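Local coordinates for protein probable thiosulfate sulfurtransferase (Thermus thermophilus, PDB 2EG4) that probably transfers sulfur from thiosulfate to cyanide, as rhodaneses do, and binds a zinc ion in its second rhodanese-like domain, at residues L135-P140 with E167-P172; G174-L179 with L207-R212; L179-G184 with F202-L207. All blocks are in the same frame, centred on the assembly; numbering follows the deposited sequence.

Contact 1: L135-P140 with E167-P172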
loop_
_atom_site.group_PDB
_atom_site.type_symbol
_atom_site.label_atom_id
_atom_site.label_comp_id
_atom_site.label_asym_id
_atom_site.label_seq_id
_atom_site.Cartn_x
_atom_site.Cartn_y
_atom_site.Cartn_z
ATOM N N LEU A 135 5.291 -11.613 -7.658
ATOM C CA LEU A 135 3.903 -12.010 -7.808
ATOM C C LEU A 135 3.088 -10.834 -8.324
ATOM O O LEU A 135 3.099 -9.742 -7.731
ATOM C CB LEU A 135 3.314 -12.462 -6.467
ATOM C CG LEU A 135 4.066 -13.631 -5.839
ATOM C CD1 LEU A 135 3.379 -14.024 -4.547
ATOM C CD2 LEU A 135 4.086 -14.796 -6.836
ATOM N N ASP A 136 2.407 -11.065 -9.444
ATOM C CA ASP A 136 1.524 -10.084 -10.068
ATOM C C ASP A 136 0.161 -10.391 -9.430
ATOM O O ASP A 136 -0.422 -11.463 -9.679
ATOM C CB ASP A 136 1.478 -10.355 -11.561
ATOM C CG ASP A 136 0.652 -9.355 -12.322
ATOM O OD1 ASP A 136 -0.306 -8.779 -11.754
ATOM O OD2 ASP A 136 0.974 -9.142 -13.510
ATOM N N VAL A 137 -0.349 -9.471 -8.615
ATOM C CA VAL A 137 -1.605 -9.727 -7.926
ATOM C C VAL A 137 -2.848 -9.254 -8.644
ATOM O O VAL A 137 -3.940 -9.220 -8.069
ATOM C CB VAL A 137 -1.568 -9.187 -6.464
ATOM C CG1 VAL A 137 -0.360 -9.783 -5.724
ATOM C CG2 VAL A 137 -1.497 -7.660 -6.445
ATOM N N ARG A 138 -2.704 -8.932 -9.920
ATOM C CA ARG A 138 -3.849 -8.503 -10.714
ATOM C C ARG A 138 -4.657 -9.718 -11.161
ATOM O O ARG A 138 -4.335 -10.862 -10.817
ATOM C CB ARG A 138 -3.360 -7.734 -11.935
ATOM C CG ARG A 138 -2.588 -6.462 -11.561
ATOM C CD ARG A 138 -2.107 -5.736 -12.791
ATOM N NE ARG A 138 -1.192 -6.604 -13.527
ATOM C CZ ARG A 138 -0.860 -6.463 -14.805
ATOM N NH1 ARG A 138 -1.354 -5.470 -15.534
ATOM N NH2 ARG A 138 -0.058 -7.355 -15.359
ATOM N N SER A 139 -5.713 -9.479 -11.923
ATOM C CA SER A 139 -6.542 -10.584 -12.392
ATOM C C SER A 139 -5.813 -11.329 -13.498
ATOM O O SER A 139 -4.874 -10.799 -14.092
ATOM C CB SER A 139 -7.863 -10.050 -12.952
ATOM O OG SER A 139 -7.633 -9.237 -14.092
ATOM N N PRO A 140 -6.235 -12.576 -13.784
ATOM C CA PRO A 140 -5.611 -13.375 -14.842
ATOM C C PRO A 140 -5.664 -12.648 -16.180
ATOM O O PRO A 140 -4.721 -12.730 -16.979
ATOM C CB PRO A 140 -6.463 -14.644 -14.861
ATOM C CG PRO A 140 -6.806 -14.814 -13.416
ATOM C CD PRO A 140 -7.170 -13.395 -12.995
ATOM N N GLU A 167 -7.593 -11.781 -4.684
ATOM C CA GLU A 167 -8.594 -12.600 -4.000
ATOM C C GLU A 167 -7.991 -13.679 -3.104
ATOM O O GLU A 167 -8.439 -13.881 -1.972
ATOM C CB GLU A 167 -9.517 -13.243 -5.035
ATOM C CG GLU A 167 -10.433 -12.266 -5.775
ATOM C CD GLU A 167 -9.696 -11.122 -6.467
ATOM O OE1 GLU A 167 -8.755 -11.384 -7.250
ATOM O OE2 GLU A 167 -10.076 -9.950 -6.230
ATOM N N LEU A 168 -6.972 -14.365 -3.606
ATOM C CA LEU A 168 -6.311 -15.425 -2.848
ATOM C C LEU A 168 -5.819 -14.966 -1.475
ATOM O O LEU A 168 -5.848 -15.725 -0.507
ATOM C CB LEU A 168 -5.106 -15.960 -3.632
ATOM C CG LEU A 168 -5.339 -16.585 -5.001
ATOM C CD1 LEU A 168 -3.991 -16.861 -5.682
ATOM C CD2 LEU A 168 -6.137 -17.880 -4.827
ATOM N N PHE A 169 -5.358 -13.723 -1.396
ATOM C CA PHE A 169 -4.827 -13.192 -0.150
ATOM C C PHE A 169 -5.886 -12.943 0.913
ATOM O O PHE A 169 -5.557 -12.720 2.077
ATOM C CB PHE A 169 -4.037 -11.912 -0.443
ATOM C CG PHE A 169 -2.793 -12.160 -1.242
ATOM C CD1 PHE A 169 -1.591 -12.448 -0.601
ATOM C CD2 PHE A 169 -2.838 -12.189 -2.634
ATOM C CE1 PHE A 169 -0.448 -12.770 -1.335
ATOM C CE2 PHE A 169 -1.707 -12.503 -3.374
ATOM C CZ PHE A 169 -0.510 -12.796 -2.720
ATOM N N LEU A 170 -7.153 -12.998 0.515
ATOM C CA LEU A 170 -8.250 -12.766 1.451
ATOM C C LEU A 170 -8.598 -14.022 2.247
ATOM O O LEU A 170 -9.440 -13.991 3.143
ATOM C CB LEU A 170 -9.470 -12.250 0.693
ATOM C CG LEU A 170 -9.162 -11.038 -0.191
ATOM C CD1 LEU A 170 -10.432 -10.591 -0.878
ATOM C CD2 LEU A 170 -8.570 -9.892 0.642
ATOM N N SER A 171 -7.947 -15.127 1.905
ATOM C CA SER A 171 -8.146 -16.383 2.600
ATOM C C SER A 171 -6.774 -16.817 3.093
ATOM O O SER A 171 -6.171 -17.748 2.559
ATOM C CB SER A 171 -8.740 -17.426 1.654
ATOM O OG SER A 171 -10.054 -17.052 1.277
ATOM N N PRO A 172 -6.266 -16.132 4.129
ATOM C CA PRO A 172 -4.964 -16.362 4.766
ATOM C C PRO A 172 -4.666 -17.772 5.275
ATOM O O PRO A 172 -3.518 -18.221 5.211
ATOM C CB PRO A 172 -4.943 -15.324 5.889
ATOM C CG PRO A 172 -6.385 -15.163 6.223
ATOM C CD PRO A 172 -7.014 -15.095 4.860
#
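With its chi1 at -55°, V137 sets CG1 beside its own backbone N and anti to the carbonyl carbon, while F169 turns its ring to the equivalent place (chi1 -67°, chi2 -89°), and the two side chains meet at about a right angle. V137 CG1 touches the ring obliquely, 3.8 Å from F169 CE2. L135, two residues back on strand 134-136, reaches the same ring from another direction: its CD1 lies near the ring plane, 4.5 Å from F169 CZ, a looser approach at the edge. The ring is also packed by A200 and L204 of helix 195-206 and by L175 and L179 of helix 175-179, so it is held between the end of the strand and two helices.

D136 and R138, within the first segment, form a bidentate salt bridge. R138 takes the carboxylate side-on, NE giving a bond of 2.9 Å to D136 OD1 and NH2 one of 2.8 Å to D136 OD2, both along syn lone pairs and within a few degrees of the guanidinium plane. D136 OD1 also accepts from the R138 backbone N at 3.0 Å, on its anti side, which makes an Asx turn where the strand ends. R138 NH2 has a further acceptor in G156 O.

The side chain of V137 is about 9 Å from that of H192, a zinc ligand. The contact itself is purely apolar and buried, whereas the charges of D136 and R138 probably offset one another largely, and their three bonds should stiffen the turn after the strand.

Contact 2: G174-L179 with L207-R212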
loop_
_atom_site.group_PDB
_atom_site.type_symbol
_atom_site.label_atom_id
_atom_site.label_comp_id
_atom_site.label_asym_id
_atom_site.label_seq_id
_atom_site.Cartn_x
_atom_site.Cartn_y
_atom_site.Cartn_z
ATOM N N GLY A 174 -3.816 -21.265 5.248
ATOM C CA GLY A 174 -3.294 -22.136 4.209
ATOM C C GLY A 174 -2.821 -21.435 2.942
ATOM O O GLY A 174 -2.516 -22.091 1.942
ATOM N N LEU A 175 -2.746 -20.106 2.977
ATOM C CA LEU A 175 -2.311 -19.339 1.814
ATOM C C LEU A 175 -0.878 -19.642 1.383
ATOM O O LEU A 175 -0.623 -19.920 0.216
ATOM C CB LEU A 175 -2.447 -17.837 2.088
ATOM C CG LEU A 175 -1.978 -16.911 0.964
ATOM C CD1 LEU A 175 -2.787 -17.191 -0.308
ATOM C CD2 LEU A 175 -2.127 -15.459 1.405
ATOM N N LEU A 176 0.059 -19.573 2.324
ATOM C CA LEU A 176 1.457 -19.836 2.010
ATOM C C LEU A 176 1.613 -21.217 1.389
ATOM O O LEU A 176 2.475 -21.440 0.531
ATOM C CB LEU A 176 2.315 -19.733 3.271
ATOM C CG LEU A 176 2.196 -18.407 4.023
ATOM C CD1 LEU A 176 3.327 -18.301 5.033
ATOM C CD2 LEU A 176 2.256 -17.250 3.034
ATOM N N GLU A 177 0.768 -22.144 1.829
ATOM C CA GLU A 177 0.805 -23.499 1.307
ATOM C C GLU A 177 0.327 -23.498 -0.137
ATOM O O GLU A 177 0.979 -24.058 -1.010
ATOM C CB GLU A 177 -0.074 -24.423 2.156
ATOM C CG GLU A 177 0.363 -24.538 3.617
ATOM C CD GLU A 177 -0.241 -23.464 4.516
ATOM O OE1 GLU A 177 0.081 -22.266 4.345
ATOM O OE2 GLU A 177 -1.048 -23.831 5.402
ATOM N N ARG A 178 -0.811 -22.864 -0.396
ATOM C CA ARG A 178 -1.325 -22.815 -1.758
ATOM C C ARG A 178 -0.388 -22.037 -2.680
ATOM O O ARG A 178 -0.347 -22.280 -3.888
ATOM C CB ARG A 178 -2.726 -22.191 -1.782
ATOM C CG ARG A 178 -3.815 -23.090 -1.177
ATOM C CD ARG A 178 -5.219 -22.546 -1.437
ATOM N NE ARG A 178 -5.457 -21.277 -0.754
ATOM C CZ ARG A 178 -5.608 -21.147 0.560
ATOM N NH1 ARG A 178 -5.553 -22.213 1.345
ATOM N NH2 ARG A 178 -5.807 -19.948 1.090
ATOM N N LEU A 179 0.371 -21.101 -2.117
ATOM C CA LEU A 179 1.288 -20.308 -2.929
ATOM C C LEU A 179 2.679 -20.935 -2.978
ATOM O O LEU A 179 3.517 -20.545 -3.786
ATOM C CB LEU A 179 1.387 -18.879 -2.388
ATOM C CG LEU A 179 0.171 -17.960 -2.543
ATOM C CD1 LEU A 179 0.458 -16.627 -1.848
ATOM C CD2 LEU A 179 -0.133 -17.735 -4.012
ATOM N N LEU A 207 1.973 -13.142 7.699
ATOM C CA LEU A 207 2.194 -14.585 7.694
ATOM C C LEU A 207 3.681 -14.899 7.787
ATOM O O LEU A 207 4.085 -16.055 7.682
ATOM C CB LEU A 207 1.589 -15.223 6.442
ATOM C CG LEU A 207 0.057 -15.146 6.367
ATOM C CD1 LEU A 207 -0.427 -15.557 4.985
ATOM C CD2 LEU A 207 -0.557 -16.035 7.461
ATOM N N GLY A 208 4.492 -13.859 7.967
ATOM C CA GLY A 208 5.923 -14.055 8.116
ATOM C C GLY A 208 6.776 -13.999 6.865
ATOM O O GLY A 208 7.994 -14.190 6.940
ATOM N N VAL A 209 6.148 -13.743 5.721
ATOM C CA VAL A 209 6.864 -13.654 4.450
ATOM C C VAL A 209 7.464 -12.261 4.269
ATOM O O VAL A 209 6.825 -11.263 4.579
ATOM C CB VAL A 209 5.909 -13.954 3.277
ATOM C CG1 VAL A 209 6.566 -13.588 1.957
ATOM C CG2 VAL A 209 5.524 -15.432 3.298
ATOM N N ARG A 210 8.700 -12.197 3.779
ATOM C CA ARG A 210 9.351 -10.910 3.573
ATOM C C ARG A 210 8.911 -10.304 2.241
ATOM O O ARG A 210 9.659 -10.271 1.247
ATOM C CB ARG A 210 10.869 -11.082 3.634
ATOM C CG ARG A 210 11.361 -11.448 5.044
ATOM C CD ARG A 210 12.847 -11.790 5.073
ATOM N NE ARG A 210 13.253 -12.300 6.381
ATOM C CZ ARG A 210 14.324 -13.065 6.585
ATOM N NH1 ARG A 210 15.099 -13.412 5.564
ATOM N NH2 ARG A 210 14.611 -13.499 7.805
ATOM N N ALA A 211 7.678 -9.827 2.224
ATOM C CA ALA A 211 7.128 -9.216 1.018
ATOM C C ALA A 211 7.578 -7.752 0.867
ATOM O O ALA A 211 7.690 -7.022 1.843
ATOM C CB ALA A 211 5.609 -9.296 1.052
ATOM N N ARG A 212 7.849 -7.344 -0.371
ATOM C CA ARG A 212 8.280 -5.976 -0.684
ATOM C C ARG A 212 7.375 -5.543 -1.820
ATOM O O ARG A 212 7.124 -6.313 -2.746
ATOM C CB ARG A 212 9.727 -5.951 -1.165
ATOM C CG ARG A 212 10.750 -6.374 -0.138
ATOM C CD ARG A 212 12.104 -6.479 -0.824
ATOM N NE ARG A 212 12.533 -5.187 -1.347
ATOM C CZ ARG A 212 13.619 -5.006 -2.094
ATOM N NH1 ARG A 212 14.389 -6.039 -2.413
ATOM N NH2 ARG A 212 13.940 -3.789 -2.516
#
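L176 lays its isobutyl group over L207, the two side chains sliding past each other in opposite directions. Its CD2 sits 3.7 Å from L207 CD1, and its CD1 turns to the backbone, 3.6 Å from L207 O. Because L176 has CG anti to its carbonyl carbon (chi1 -55°), both methyls leave helix 175-179 toward the end of helix 195-206. CD2 does double duty: it also lies 3.7 Å from V209 CG2, again in an antiparallel overlap of side chains, so one methyl group fits between L207 and V209.

One residue earlier, L175 makes a smaller contribution. Its chi1 of 178° swings CG to the side of the carbonyl carbon, and CD2 approaches L207 CD1 at 4.0 Å, the side chains crossing at about a right angle. L207 CD1 is thus touched by both L175 and L176.

Between L207 and V209, G208 closes helix 195-206 with positive phi in a Schellman motif, and the chain then runs into strand 210-213. L204 of that helix packs on L176 and V209, adding a further apolar wall. Helix 175-179 is in this way fixed against the turn that joins the last helix before the edge strand to that strand, within a parallel sheet of order 2-1-3-4 flanked by helices, the alpha/beta pattern of a rhodanese-like domain.

Contact 3: L179-G184 with F202-L207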
loop_
_atom_site.group_PDB
_atom_site.type_symbol
_atom_site.label_atom_id
_atom_site.label_comp_id
_atom_site.label_asym_id
_atom_site.label_seq_id
_atom_site.Cartn_x
_atom_site.Cartn_y
_atom_site.Cartn_z
ATOM N N LEU A 179 0.371 -21.101 -2.117
ATOM C CA LEU A 179 1.288 -20.308 -2.929
ATOM C C LEU A 179 2.679 -20.935 -2.978
ATOM O O LEU A 179 3.517 -20.545 -3.786
ATOM C CB LEU A 179 1.387 -18.879 -2.388
ATOM C CG LEU A 179 0.171 -17.960 -2.543
ATOM C CD1 LEU A 179 0.458 -16.627 -1.848
ATOM C CD2 LEU A 179 -0.133 -17.735 -4.012
ATOM N N GLY A 180 2.920 -21.904 -2.104
ATOM C CA GLY A 180 4.219 -22.549 -2.086
ATOM C C GLY A 180 5.305 -21.657 -1.511
ATOM O O GLY A 180 6.460 -21.721 -1.933
ATOM N N LEU A 181 4.934 -20.817 -0.552
ATOM C CA LEU A 181 5.889 -19.928 0.090
ATOM C C LEU A 181 6.070 -20.391 1.523
ATOM O O LEU A 181 5.415 -21.327 1.970
ATOM C CB LEU A 181 5.365 -18.484 0.092
ATOM C CG LEU A 181 4.919 -17.904 -1.249
ATOM C CD1 LEU A 181 4.268 -16.547 -1.018
ATOM C CD2 LEU A 181 6.110 -17.782 -2.187
ATOM N N GLN A 182 6.960 -19.728 2.248
ATOM C CA GLN A 182 7.190 -20.064 3.641
ATOM C C GLN A 182 7.768 -18.863 4.361
ATOM O O GLN A 182 8.375 -17.988 3.743
ATOM C CB GLN A 182 8.134 -21.263 3.757
ATOM C CG GLN A 182 9.461 -21.083 3.072
ATOM C CD GLN A 182 10.233 -22.384 3.004
ATOM O OE1 GLN A 182 10.546 -22.988 4.034
ATOM N NE2 GLN A 182 10.538 -22.830 1.788
ATOM N N PRO A 183 7.577 -18.797 5.683
ATOM C CA PRO A 183 8.106 -17.667 6.444
ATOM C C PRO A 183 9.556 -17.359 6.098
ATOM O O PRO A 183 10.353 -18.265 5.844
ATOM C CB PRO A 183 7.933 -18.120 7.887
ATOM C CG PRO A 183 6.667 -18.915 7.823
ATOM C CD PRO A 183 6.858 -19.735 6.567
ATOM N N GLY A 184 9.882 -16.071 6.070
ATOM C CA GLY A 184 11.232 -15.650 5.772
ATOM C C GLY A 184 11.573 -15.510 4.304
ATOM O O GLY A 184 12.597 -14.918 3.976
ATOM N N PHE A 202 0.791 -6.487 3.114
ATOM C CA PHE A 202 0.427 -6.638 4.522
ATOM C C PHE A 202 -0.011 -8.041 4.931
ATOM O O PHE A 202 0.311 -8.490 6.040
ATOM C CB PHE A 202 -0.649 -5.616 4.903
ATOM C CG PHE A 202 -0.114 -4.236 5.032
ATOM C CD1 PHE A 202 0.790 -3.929 6.049
ATOM C CD2 PHE A 202 -0.464 -3.249 4.114
ATOM C CE1 PHE A 202 1.344 -2.664 6.149
ATOM C CE2 PHE A 202 0.083 -1.981 4.202
ATOM C CZ PHE A 202 0.992 -1.682 5.222
ATOM N N VAL A 203 -0.728 -8.731 4.053
ATOM C CA VAL A 203 -1.175 -10.083 4.355
ATOM C C VAL A 203 0.037 -10.995 4.469
ATOM O O VAL A 203 0.191 -11.724 5.458
ATOM C CB VAL A 203 -2.090 -10.649 3.247
ATOM C CG1 VAL A 203 -2.361 -12.152 3.500
ATOM C CG2 VAL A 203 -3.401 -9.877 3.218
ATOM N N LEU A 204 0.905 -10.945 3.460
ATOM C CA LEU A 204 2.088 -11.794 3.461
ATOM C C LEU A 204 2.973 -11.517 4.671
ATOM O O LEU A 204 3.479 -12.450 5.299
ATOM C CB LEU A 204 2.889 -11.607 2.168
ATOM C CG LEU A 204 2.271 -12.217 0.908
ATOM C CD1 LEU A 204 3.102 -11.875 -0.314
ATOM C CD2 LEU A 204 2.188 -13.738 1.067
ATOM N N ARG A 205 3.173 -10.243 4.992
ATOM C CA ARG A 205 4.005 -9.880 6.133
ATOM C C ARG A 205 3.436 -10.454 7.423
ATOM O O ARG A 205 4.190 -10.910 8.296
ATOM C CB ARG A 205 4.145 -8.351 6.233
ATOM C CG ARG A 205 5.090 -7.784 5.176
ATOM C CD ARG A 205 6.294 -7.101 5.789
ATOM N NE ARG A 205 7.381 -6.946 4.821
ATOM C CZ ARG A 205 8.567 -6.420 5.106
ATOM N NH1 ARG A 205 8.829 -5.989 6.340
ATOM N NH2 ARG A 205 9.493 -6.321 4.160
ATOM N N SER A 206 2.112 -10.456 7.543
ATOM C CA SER A 206 1.489 -10.990 8.748
ATOM C C SER A 206 1.687 -12.502 8.831
ATOM O O SER A 206 1.572 -13.081 9.912
ATOM C CB SER A 206 -0.005 -10.673 8.786
ATOM O OG SER A 206 -0.739 -11.485 7.886
ATOM N N LEU A 207 1.973 -13.142 7.699
ATOM C CA LEU A 207 2.194 -14.585 7.694
ATOM C C LEU A 207 3.681 -14.899 7.787
ATOM O O LEU A 207 4.085 -16.055 7.682
ATOM C CB LEU A 207 1.589 -15.223 6.442
ATOM C CG LEU A 207 0.057 -15.146 6.367
ATOM C CD1 LEU A 207 -0.427 -15.557 4.985
ATOM C CD2 LEU A 207 -0.557 -16.035 7.461
#
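Apolar side chains make most of this contact, and they converge on L204 of helix 195-206. Its CD2 methyl takes the nearer approach from L181, whose CD1 lies 4.1 Å away, the two side chains crossing at about a right angle. A looser touch comes from L179 CD1, which lies 4.5 Å from L204 CD2. Although the L204 side chain does not leave the helix directly toward the loop, its chi1 of -73° places CG beside the backbone N, and its end swings nearer to both leucines. L181 in turn packs on V187 of strand 186-190 and on L133, while L204 reaches V189, so that the methyls join an apolar layer lying against the sheet.

A second kind of contact is between side chain and backbone. P183 sets its ring beside the end of the helix, where CG stands 3.9 Å from L207 O. Here the backbones also come nearest, the CA atoms of P183 and L207 being 6.8 Å apart.

Hydrogen bonds are confined to each side. The S206 hydroxyl returns to the last turn of its helix, with OG donating to V203 O at 2.6 Å; L207 N likewise bonds back to L204 O at 2.9 Å. On the loop side, G180 with positive phi ends helix 175-179 as the C-prime residue of a Schellman motif, its N bonded to E177 O and L181 N to L176 O.

Chemically, then, the two segments meet by van der Waals packing, methyl on methyl at L204 and ring carbon on carbonyl oxygen at L207, while the backbone pairing of G184 with G208 joins the chain just beyond. Such a contact depends on shape and on the burial of L204, and P183, at the exposed margin, covers the carbonyl end of the helix at L207.

Along the chain, contact 1 comes first: from strand 134-136 it closes a loop that passes through strand 162-163 and ends at residues 167-172, before helix 175-179. It is complete before contact 2 opens, so the two are in series. Contact 2 then spans from helix 175-179 to the turn between helix 195-206 and strand 210-213, and contact 3 is nested inside that loop, sharing L179 and L207 with it, their centres about 2 Å apart. F169 joins contact 1 to the other two. Together they tie segment 167-172, helix 175-179 with its following loop, and the end of helix 195-206 to the parallel sheet of the second rhodanese-like domain.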